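Local coordinates for kinesin-like protein (Caenorhabditis elegans, PDB 5X3E) that is a kinesin-6 motor-domain protein (Zen4) that probably binds and hydrolyses ATP to drive movement along microtubules, captured here in the apo state, at residues 101-106 / 402-407; 111-116 / 326-331. All blocks are in the same frame, centred on the assembly; numbering follows the deposited sequence.

Contact 1 of 2, residues 101-106 / 402-407; sequences SVDLIL and NGKIRM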
loop_
_atom_site.group_PDB
_atom_site.type_symbol
_atom_site.label_atom_id
_atom_site.label_comp_id
_atom_site.label_asym_id
_atom_site.label_seq_id
_atom_site.Cartn_x
_atom_site.Cartn_y
_atom_site.Cartn_z
ATOM N N SER A 101 -1.337 -10.851 1.087
ATOM C CA SER A 101 -2.394 -9.866 1.279
ATOM C C SER A 101 -3.610 -10.346 2.065
ATOM O O SER A 101 -4.317 -9.503 2.629
ATOM C CB SER A 101 -2.883 -9.349 -0.080
ATOM O OG SER A 101 -1.795 -8.923 -0.873
ATOM N N VAL A 102 -3.876 -11.653 2.128
ATOM C CA VAL A 102 -5.136 -12.114 2.711
ATOM C C VAL A 102 -5.192 -11.780 4.196
ATOM O O VAL A 102 -6.236 -11.362 4.714
ATOM C CB VAL A 102 -5.340 -13.621 2.445
ATOM C CG1 VAL A 102 -6.377 -14.211 3.393
ATOM C CG2 VAL A 102 -5.778 -13.843 1.009
ATOM N N ASP A 103 -4.071 -11.934 4.906
ATOM C CA ASP A 103 -4.068 -11.611 6.331
ATOM C C ASP A 103 -4.158 -10.106 6.571
ATOM O O ASP A 103 -4.637 -9.676 7.627
ATOM C CB ASP A 103 -2.826 -12.196 7.013
ATOM C CG ASP A 103 -1.528 -11.577 6.515
ATOM O OD1 ASP A 103 -0.527 -11.617 7.261
ATOM O OD2 ASP A 103 -1.510 -11.038 5.386
ATOM N N LEU A 104 -3.704 -9.292 5.616
ATOM C CA LEU A 104 -3.885 -7.849 5.749
ATOM C C LEU A 104 -5.343 -7.464 5.554
ATOM O O LEU A 104 -5.858 -6.583 6.253
ATOM C CB LEU A 104 -2.997 -7.101 4.752
ATOM C CG LEU A 104 -1.521 -7.497 4.727
ATOM C CD1 LEU A 104 -0.716 -6.559 3.833
ATOM C CD2 LEU A 104 -0.946 -7.563 6.139
ATOM N N ILE A 105 -6.027 -8.109 4.604
ATOM C CA ILE A 105 -7.450 -7.840 4.424
ATOM C C ILE A 105 -8.239 -8.307 5.639
ATOM O O ILE A 105 -9.166 -7.627 6.092
ATOM C CB ILE A 105 -7.970 -8.493 3.137
ATOM C CG1 ILE A 105 -7.223 -7.947 1.915
ATOM C CG2 ILE A 105 -9.462 -8.256 3.017
ATOM C CD1 ILE A 105 -7.506 -8.731 0.636
ATOM N N LEU A 106 -7.877 -9.466 6.195
ATOM C CA LEU A 106 -8.508 -9.901 7.433
ATOM C C LEU A 106 -8.285 -8.877 8.541
ATOM O O LEU A 106 -9.184 -8.621 9.352
ATOM C CB LEU A 106 -7.980 -11.277 7.840
ATOM C CG LEU A 106 -8.376 -12.432 6.917
ATOM C CD1 LEU A 106 -7.670 -13.721 7.320
ATOM C CD2 LEU A 106 -9.886 -12.620 6.903
ATOM N N ASN A 402 2.384 0.118 15.219
ATOM C CA ASN A 402 0.928 0.116 15.181
ATOM C C ASN A 402 0.479 -0.422 13.829
ATOM O O ASN A 402 0.756 0.188 12.793
ATOM C CB ASN A 402 0.340 1.503 15.430
ATOM C CG ASN A 402 -1.174 1.468 15.579
ATOM O OD1 ASN A 402 -1.914 1.763 14.639
ATOM N ND2 ASN A 402 -1.639 1.090 16.764
ATOM N N GLY A 403 -0.207 -1.552 13.847
ATOM C CA GLY A 403 -0.645 -2.211 12.632
ATOM C C GLY A 403 0.310 -3.305 12.205
ATOM O O GLY A 403 1.224 -3.705 12.932
ATOM N N LYS A 404 0.107 -3.773 10.978
ATOM C CA LYS A 404 0.881 -4.871 10.412
ATOM C C LYS A 404 1.637 -4.404 9.176
ATOM O O LYS A 404 1.047 -3.787 8.283
ATOM C CB LYS A 404 -0.037 -6.049 10.061
ATOM C CG LYS A 404 0.637 -7.173 9.306
ATOM C CD LYS A 404 1.538 -8.008 10.197
ATOM C CE LYS A 404 2.052 -9.225 9.440
ATOM N NZ LYS A 404 2.822 -10.160 10.303
ATOM N N ILE A 405 2.937 -4.685 9.130
ATOM C CA ILE A 405 3.794 -4.305 8.013
ATOM C C ILE A 405 4.300 -5.573 7.341
ATOM O O ILE A 405 4.823 -6.472 8.011
ATOM C CB ILE A 405 4.980 -3.430 8.463
ATOM C CG1 ILE A 405 4.506 -2.203 9.232
ATOM C CG2 ILE A 405 5.817 -3.003 7.262
ATOM C CD1 ILE A 405 5.655 -1.327 9.689
ATOM N N ARG A 406 4.142 -5.653 6.023
ATOM C CA ARG A 406 4.777 -6.705 5.238
ATOM C C ARG A 406 5.533 -6.067 4.083
ATOM O O ARG A 406 4.967 -5.266 3.330
ATOM C CB ARG A 406 3.759 -7.726 4.705
ATOM C CG ARG A 406 4.378 -8.756 3.761
ATOM C CD ARG A 406 3.495 -9.989 3.532
ATOM N NE ARG A 406 3.227 -10.737 4.759
ATOM C CZ ARG A 406 2.031 -10.838 5.330
ATOM N NH1 ARG A 406 0.977 -10.248 4.780
ATOM N NH2 ARG A 406 1.881 -11.536 6.448
ATOM N N MET A 407 6.797 -6.444 3.927
ATOM C CA MET A 407 7.624 -5.952 2.837
ATOM C C MET A 407 7.903 -7.085 1.858
ATOM O O MET A 407 8.277 -8.194 2.263
ATOM C CB MET A 407 8.937 -5.364 3.362
ATOM C CG MET A 407 9.858 -4.864 2.260
ATOM S SD MET A 407 10.794 -3.400 2.742
ATOM C CE MET A 407 11.010 -3.722 4.489
#
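This contact belongs to the alpha/beta core of the kinesin motor domain, a P-loop NTPase fold. Helix 93-109 lies on the central sheet, and here it meets strand 404-411. Within 101-106 and 404-407 the axes run nearly antiparallel, at 162°, and come within 9.9 Å.

The polar part is a salt bridge between Asp-103 and Arg-406. They reach toward each other tip to tip and pair end-on, in bidentate fashion. Arg-406 NH2 donates to Asp-103 OD1 at 2.5 Å along a nearly straight bond. Arg-406 NH1 donates to Asp-103 OD2 at 2.7 Å, somewhat more bent. Each oxygen uses its syn lone pair. The carboxylate and guanidinium planes are 27° apart, so the two groups are close to coplanar. Asp-103 CG sits in the crowded position between the backbone N and the carbonyl carbon (chi1 65°). The arginine leaves anti to its backbone N and bends at chi3, which turns NH1 and NH2 toward the carboxylate.

Further polar partners fix the guanidinium. Arg-406 NE forms a salt bridge with Glu-37. The helix is kinked here: the N of Leu-104 makes no bond to the preceding turn, and Thr-100 O accepts from Arg-406 NH1 instead. Lys-404 NZ binds Ser-35 O and stays 4.8 Å from Asp-103 OD1, so its attraction to the carboxylate is probably only long-range. An alanine at Asp-103 would remove both carboxylate acceptors and would probably leave the buried arginine charge less well balanced, with its end less firmly held.

Leu-104 packs against the aliphatic part of Lys-404, crossing it at about a right angle, and crosses Arg-406 obliquely. Leu-104 CD2 lies 3.6 Å from Lys-404 CG and also abuts Arg-406 NH1, likewise at 3.6 Å.

Contact 2 of 2, residues 111-116 / 326-331; sequences GQNSLL and VSQLCL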
loop_
_atom_site.group_PDB
_atom_site.type_symbol
_atom_site.label_atom_id
_atom_site.label_comp_id
_atom_site.label_asym_id
_atom_site.label_seq_id
_atom_site.Cartn_x
_atom_site.Cartn_y
_atom_site.Cartn_z
ATOM N N GLY A 111 -10.879 -3.986 11.703
ATOM C CA GLY A 111 -10.664 -2.621 12.134
ATOM C C GLY A 111 -9.231 -2.275 12.459
ATOM O O GLY A 111 -8.986 -1.312 13.194
ATOM N N GLN A 112 -8.272 -3.027 11.930
ATOM C CA GLN A 112 -6.855 -2.789 12.158
ATOM C C GLN A 112 -6.176 -2.413 10.848
ATOM O O GLN A 112 -6.711 -2.637 9.760
ATOM C CB GLN A 112 -6.182 -4.020 12.771
ATOM C CG GLN A 112 -6.676 -4.349 14.167
ATOM C CD GLN A 112 -6.006 -5.580 14.740
ATOM O OE1 GLN A 112 -5.063 -6.114 14.156
ATOM N NE2 GLN A 112 -6.491 -6.040 15.889
ATOM N N ASN A 113 -5.002 -1.802 10.964
ATOM C CA ASN A 113 -4.302 -1.227 9.824
ATOM C C ASN A 113 -3.205 -2.153 9.314
ATOM O O ASN A 113 -2.651 -2.975 10.049
ATOM C CB ASN A 113 -3.704 0.132 10.177
ATOM C CG ASN A 113 -4.763 1.156 10.497
ATOM O OD1 ASN A 113 -5.911 1.024 10.073
ATOM N ND2 ASN A 113 -4.382 2.195 11.229
ATOM N N SER A 114 -2.887 -1.991 8.031
ATOM C CA SER A 114 -1.919 -2.842 7.358
ATOM C C SER A 114 -1.125 -2.007 6.365
ATOM O O SER A 114 -1.644 -1.050 5.785
ATOM C CB SER A 114 -2.616 -4.001 6.625
ATOM O OG SER A 114 -3.585 -4.618 7.457
ATOM N N LEU A 115 0.134 -2.395 6.161
ATOM C CA LEU A 115 1.037 -1.693 5.258
ATOM C C LEU A 115 1.836 -2.708 4.452
ATOM O O LEU A 115 2.389 -3.655 5.019
ATOM C CB LEU A 115 1.982 -0.769 6.039
ATOM C CG LEU A 115 3.110 -0.071 5.280
ATOM C CD1 LEU A 115 2.568 0.761 4.134
ATOM C CD2 LEU A 115 3.897 0.806 6.237
ATOM N N LEU A 116 1.898 -2.511 3.137
ATOM C CA LEU A 116 2.602 -3.432 2.250
ATOM C C LEU A 116 3.478 -2.647 1.284
ATOM O O LEU A 116 2.984 -1.767 0.571
ATOM C CB LEU A 116 1.616 -4.317 1.486
ATOM C CG LEU A 116 2.122 -5.580 0.778
ATOM C CD1 LEU A 116 0.939 -6.468 0.596
ATOM C CD2 LEU A 116 2.762 -5.302 -0.578
ATOM N N VAL A 326 -12.345 3.801 11.342
ATOM C CA VAL A 326 -11.690 3.757 10.038
ATOM C C VAL A 326 -10.465 2.862 10.145
ATOM O O VAL A 326 -9.619 3.066 11.022
ATOM C CB VAL A 326 -11.293 5.166 9.550
ATOM C CG1 VAL A 326 -10.539 5.089 8.233
ATOM C CG2 VAL A 326 -12.524 6.061 9.414
ATOM N N SER A 327 -10.371 1.873 9.261
ATOM C CA SER A 327 -9.182 1.044 9.150
ATOM C C SER A 327 -8.584 1.202 7.758
ATOM O O SER A 327 -9.281 1.547 6.799
ATOM C CB SER A 327 -9.493 -0.433 9.446
ATOM O OG SER A 327 -10.465 -0.943 8.553
ATOM N N GLN A 328 -7.281 0.938 7.650
ATOM C CA GLN A 328 -6.524 1.198 6.433
ATOM C C GLN A 328 -5.769 -0.032 5.964
ATOM O O GLN A 328 -5.160 -0.747 6.767
ATOM C CB GLN A 328 -5.487 2.296 6.628
ATOM C CG GLN A 328 -6.022 3.671 6.815
ATOM C CD GLN A 328 -4.913 4.694 6.758
ATOM O OE1 GLN A 328 -3.728 4.340 6.738
ATOM N NE2 GLN A 328 -5.281 5.967 6.734
ATOM N N LEU A 329 -5.771 -0.241 4.652
ATOM C CA LEU A 329 -4.813 -1.118 3.998
ATOM C C LEU A 329 -4.048 -0.261 3.004
ATOM O O LEU A 329 -4.636 0.284 2.065
ATOM C CB LEU A 329 -5.501 -2.298 3.308
ATOM C CG LEU A 329 -4.654 -3.552 3.064
ATOM C CD1 LEU A 329 -5.531 -4.736 2.706
ATOM C CD2 LEU A 329 -3.633 -3.326 1.975
ATOM N N CYS A 330 -2.745 -0.141 3.217
ATOM C CA CYS A 330 -1.908 0.784 2.475
ATOM C C CYS A 330 -0.889 -0.002 1.658
ATOM O O CYS A 330 -0.099 -0.771 2.215
ATOM C CB CYS A 330 -1.218 1.756 3.430
ATOM S SG CYS A 330 -0.118 2.883 2.592
ATOM N N LEU A 331 -0.909 0.201 0.342
ATOM C CA LEU A 331 -0.048 -0.503 -0.602
ATOM C C LEU A 331 0.908 0.508 -1.222
ATOM O O LEU A 331 0.467 1.471 -1.858
ATOM C CB LEU A 331 -0.884 -1.191 -1.684
ATOM C CG LEU A 331 -1.894 -2.227 -1.186
ATOM C CD1 LEU A 331 -2.854 -2.590 -2.298
ATOM C CD2 LEU A 331 -1.177 -3.468 -0.669
#
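Strands 114-119 and 325-333 are parallel neighbours in the central sheet of the motor domain. Strand 114-119 leads into the probable P-loop. Strand 325-333 leads toward switch II, as in other kinesins.

At the start, Ser-327 CB packs 3.5 Å from Gly-111 C, while its OG bonds to Leu-108 O. Gly-111, with positive phi, is the C' residue of the Schellman motif that ends helix 93-109.

Gln-328 N donates to Asn-113 OD1 at 2.8 Å, with the N-H above the amide carbonyl plane. Asn-113 CG stands anti to its own carbonyl carbon (chi1 -65°), which brings OD1 to strand 325-333. Gln-328 O then accepts from Ser-114 N at 2.9 Å, in the carbonyl plane.

Leu-329 pairs with Ser-114, whose CB meets Leu-329 CG loosely. Ser-114 OG turns to Leu-104 O.

Cys-330 N donates to Ser-114 O at 2.9 Å. Its carbonyl O accepts from Leu-116 N at 2.8 Å, nearly along the C=O axis. On the face opposite Ser-114 and Leu-329, Cys-330 SG touches Leu-115 CD1 at 3.8 Å, and Phe-395 adjoins both side chains.

Leu-331 CD2 lies 3.6 Å from Leu-116 CB, the two side chains pointing the same way. Both also touch helix 141-152, at Leu-142 and Leu-141 respectively.

Backbone bonds thus set the register, and the Asn-113 side chain adds one more just before strand 114-119 begins.

Overall arrangement
Contacts 1 and 2 share one sheet, contact 1 through its strand, with centres about 7 Å apart. Strand 114-119 lies between strands 404-411 and 325-333. Leu-115 N probably bonds to Lys-404 O at 2.7 Å, and Leu-115 O to Arg-406 N at 2.8 Å. Helix 93-109 packs on the face carrying Leu-116 and Leu-329: Leu-104 CD1 packs on Leu-116 CD1 at 3.6 Å, and Ile-105 CG1 on Leu-329 CD1 at 3.7 Å. Helix 93-109 is followed, after a short turn, by strand 114-119. The probable nucleotide site lies beyond the C-terminal end of strand 114-119. A bound sulfate, probably from crystallisation, lies about 4 Å from Gly-111 at the opposite end.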